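Local coordinates for protein mersacidin decarboxylase (Bacillus sp., PDB 1P3Y) that catalyses the oxidative decarboxylation of the C-terminal cysteine of the lantibiotic mersacidin to an aminoenethiol during its biosynthesis, using FAD as cofactor, at residues D83-I88 with A108-A113. Sequence-based numbering, arbitrary orientation.
Sequences DIYCII and ATTVLA. With FAD (flavin-adenine dinucleotide), chain B.
Tyr85, on an inner strand of the parallel Rossmann-type sheet, reaches Thr110 and Val111 of the helix 106-113 that covers one face of that sheet. The axes of strand 84-87 and helix 108-113 come within 10.0 Å, their N-to-C directions 150° apart, roughly antiparallel, in the beta-alpha-beta crossover from strand 84-90 to its parallel neighbour 119-122. From CB, which points at the helix, the Tyr85 side chain extends with CG anti to the backbone N (chi1 -179°). CD2 is 4.0 Å from Thr110 CG2. CE2 meets Val111 CG2, which sits at the ring edge near its plane. Over one face, offset toward the rim, Thr110 CG2 makes a CH-pi contact, 3.9 Å from the ring centroid and 21° off the normal; CZ is 3.7 Å from this methyl. OH passes Thr110 CB and donates a hydrogen bond to Val107 O in the helix's first turn, while Thr110 OG1 is hydrogen-bonded to Leu106 O. The Thr110 side chain lies about 4 Å, nearest atoms, from that of active-site His75. On the helix's outward side, Thr109 OG1, itself hydrogen-bonded to Asn105 O, accepts from FAD O3' (2.7 Å). Beside the tyrosine, Ile87 CD1 packs 3.6 Å from Val111 CG2.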
loop_
_atom_site.group_PDB
_atom_site.type_symbol
_atom_site.label_atom_id
_atom_site.label_comp_id
_atom_site.label_asym_id
_atom_site.label_seq_id
_atom_site.Cartn_x
_atom_site.Cartn_y
_atom_site.Cartn_z
ATOM N N ASP A 83 3.869 8.289 39.620
ATOM C CA ASP A 83 4.129 9.055 40.836
ATOM C C ASP A 83 5.363 9.887 40.531
ATOM O O ASP A 83 5.503 11.025 40.992
ATOM C CB ASP A 83 4.434 8.136 42.028
ATOM C CG ASP A 83 3.255 7.284 42.427
ATOM O OD1 ASP A 83 2.148 7.849 42.579
ATOM O OD2 ASP A 83 3.440 6.055 42.591
ATOM N N ILE A 84 6.268 9.297 39.759
ATOM C CA ILE A 84 7.486 9.979 39.370
ATOM C C ILE A 84 7.665 9.892 37.856
ATOM O O ILE A 84 7.541 8.813 37.258
ATOM C CB ILE A 84 8.713 9.355 40.062
ATOM C CG1 ILE A 84 8.580 9.512 41.584
ATOM C CG2 ILE A 84 10.003 10.022 39.555
ATOM C CD1 ILE A 84 9.530 8.624 42.369
ATOM N N TYR A 85 7.935 11.040 37.235
ATOM C CA TYR A 85 8.155 11.101 35.792
ATOM C C TYR A 85 9.570 11.595 35.544
ATOM O O TYR A 85 9.940 12.732 35.857
ATOM C CB TYR A 85 7.134 12.027 35.123
ATOM C CG TYR A 85 7.269 12.148 33.612
ATOM C CD1 TYR A 85 7.579 11.041 32.822
ATOM C CD2 TYR A 85 6.993 13.362 32.969
ATOM C CE1 TYR A 85 7.601 11.140 31.420
ATOM C CE2 TYR A 85 7.008 13.475 31.580
ATOM C CZ TYR A 85 7.312 12.361 30.806
ATOM O OH TYR A 85 7.316 12.488 29.429
ATOM N N CYS A 86 10.363 10.714 34.970
ATOM C CA CYS A 86 11.735 11.025 34.694
ATOM C C CYS A 86 12.022 10.829 33.207
ATOM O O CYS A 86 11.741 9.777 32.633
ATOM C CB CYS A 86 12.606 10.121 35.581
ATOM S SG CYS A 86 14.316 10.073 35.125
ATOM N N ILE A 87 12.560 11.864 32.574
ATOM C CA ILE A 87 12.897 11.791 31.162
ATOM C C ILE A 87 14.396 11.558 30.976
ATOM O O ILE A 87 15.213 12.436 31.248
ATOM C CB ILE A 87 12.478 13.082 30.427
ATOM C CG1 ILE A 87 10.950 13.231 30.506
ATOM C CG2 ILE A 87 12.985 13.049 28.956
ATOM C CD1 ILE A 87 10.400 14.531 29.894
ATOM N N ILE A 88 14.744 10.360 30.526
ATOM C CA ILE A 88 16.125 9.995 30.277
ATOM C C ILE A 88 16.231 9.041 29.069
ATOM O O ILE A 88 15.668 7.949 29.058
ATOM C CB ILE A 88 16.759 9.315 31.540
ATOM C CG1 ILE A 88 18.188 8.851 31.216
ATOM C CG2 ILE A 88 15.897 8.116 32.022
ATOM C CD1 ILE A 88 18.963 8.353 32.421
ATOM N N ALA A 108 6.532 15.428 25.875
ATOM C CA ALA A 108 6.409 16.804 26.318
ATOM C C ALA A 108 5.026 17.108 26.907
ATOM O O ALA A 108 4.889 17.914 27.828
ATOM C CB ALA A 108 6.699 17.759 25.139
ATOM N N THR A 109 3.998 16.476 26.366
ATOM C CA THR A 109 2.644 16.701 26.837
ATOM C C THR A 109 2.486 16.136 28.250
ATOM O O THR A 109 1.870 16.745 29.135
ATOM C CB THR A 109 1.608 16.008 25.884
ATOM O OG1 THR A 109 1.738 16.541 24.557
ATOM C CG2 THR A 109 0.173 16.256 26.370
ATOM N N THR A 110 3.048 14.956 28.455
ATOM C CA THR A 110 2.962 14.311 29.742
ATOM C C THR A 110 3.557 15.187 30.832
ATOM O O THR A 110 3.063 15.193 31.958
ATOM C CB THR A 110 3.659 12.950 29.693
ATOM O OG1 THR A 110 3.002 12.142 28.700
ATOM C CG2 THR A 110 3.598 12.256 31.060
ATOM N N VAL A 111 4.601 15.942 30.505
ATOM C CA VAL A 111 5.213 16.818 31.500
ATOM C C VAL A 111 4.143 17.764 32.043
ATOM O O VAL A 111 4.040 17.962 33.248
ATOM C CB VAL A 111 6.391 17.639 30.903
ATOM C CG1 VAL A 111 6.827 18.735 31.886
ATOM C CG2 VAL A 111 7.576 16.715 30.613
ATOM N N LEU A 112 3.332 18.333 31.160
ATOM C CA LEU A 112 2.281 19.239 31.602
ATOM C C LEU A 112 1.159 18.520 32.320
ATOM O O LEU A 112 0.516 19.098 33.182
ATOM C CB LEU A 112 1.668 20.007 30.425
ATOM C CG LEU A 112 2.516 21.059 29.710
ATOM C CD1 LEU A 112 1.724 21.583 28.537
ATOM C CD2 LEU A 112 2.889 22.179 30.626
ATOM N N ALA A 113 0.919 17.265 31.972
ATOM C CA ALA A 113 -0.177 16.526 32.589
ATOM C C ALA A 113 0.164 15.769 33.866
ATOM O O ALA A 113 -0.733 15.244 34.527
ATOM C CB ALA A 113 -0.795 15.579 31.573
HETATM P PA FAD B . -1.151 18.789 16.820
HETATM O O1A FAD B . -2.399 17.938 16.616
HETATM O O2A FAD B . -0.602 19.551 15.629
HETATM O O5B FAD B . 0.090 17.893 17.410
HETATM C C5B FAD B . -0.070 16.582 18.030
HETATM C C4B FAD B . 0.200 15.449 17.048
HETATM O O4B FAD B . 0.073 15.924 15.712
HETATM C C3B FAD B . 1.616 14.851 17.126
HETATM O O3B FAD B . 1.425 13.490 17.498
HETATM C C2B FAD B . 2.173 15.081 15.760
HETATM O O2B FAD B . 3.107 14.189 15.220
HETATM C C1B FAD B . 0.933 15.195 14.878
HETATM N N9A FAD B . 0.999 15.969 13.595
HETATM C C8A FAD B . 1.118 17.402 13.336
HETATM N N7A FAD B . 1.150 17.725 12.061
HETATM C C5A FAD B . 1.046 16.473 11.373
HETATM C C6A FAD B . 1.031 16.088 9.974
HETATM N N6A FAD B . 1.097 16.986 8.978
HETATM N N1A FAD B . 0.941 14.698 9.655
HETATM C C2A FAD B . 0.873 13.742 10.631
HETATM N N3A FAD B . 0.867 14.024 12.029
HETATM C C4A FAD B . 0.974 15.471 12.261
HETATM N N1 FAD B . -4.060 18.947 25.304
HETATM C C2 FAD B . -4.559 20.125 25.844
HETATM O O2 FAD B . -3.793 21.103 26.060
HETATM N N3 FAD B . -5.928 20.214 26.144
HETATM C C4 FAD B . -6.900 19.162 25.941
HETATM O O4 FAD B . -8.136 19.348 26.263
HETATM C C4X FAD B . -6.371 18.000 25.384
HETATM N N5 FAD B . -7.303 16.933 25.136
HETATM C C5X FAD B . -6.794 15.738 24.535
HETATM C C6 FAD B . -7.674 14.646 24.265
HETATM C C7 FAD B . -7.237 13.399 23.652
HETATM C C7M FAD B . -8.290 12.284 23.392
HETATM C C8 FAD B . -5.806 13.268 23.299
HETATM C C8M FAD B . -5.209 12.036 22.649
HETATM C C9 FAD B . -4.900 14.312 23.546
HETATM C C9A FAD B . -5.336 15.557 24.161
HETATM N N10 FAD B . -4.467 16.743 24.483
HETATM C C10 FAD B . -4.966 17.916 25.069
HETATM C "C1'" FAD B . -3.077 16.632 24.154
HETATM C "C2'" FAD B . -2.611 17.301 22.913
HETATM O "O2'" FAD B . -3.354 16.692 21.763
HETATM C "C3'" FAD B . -1.161 17.076 22.692
HETATM O "O3'" FAD B . -0.345 17.929 23.522
HETATM C "C4'" FAD B . -0.694 17.296 21.224
HETATM O "O4'" FAD B . 0.736 16.970 21.162
HETATM C "C5'" FAD B . -0.866 18.701 20.700
HETATM O "O5'" FAD B . -2.177 18.879 20.143
HETATM P P FAD B . -2.507 20.048 19.136
HETATM O O1P FAD B . -3.927 19.900 18.797
HETATM O O2P FAD B . -2.093 21.354 19.764
HETATM O O3P FAD B . -1.445 19.857 17.932
#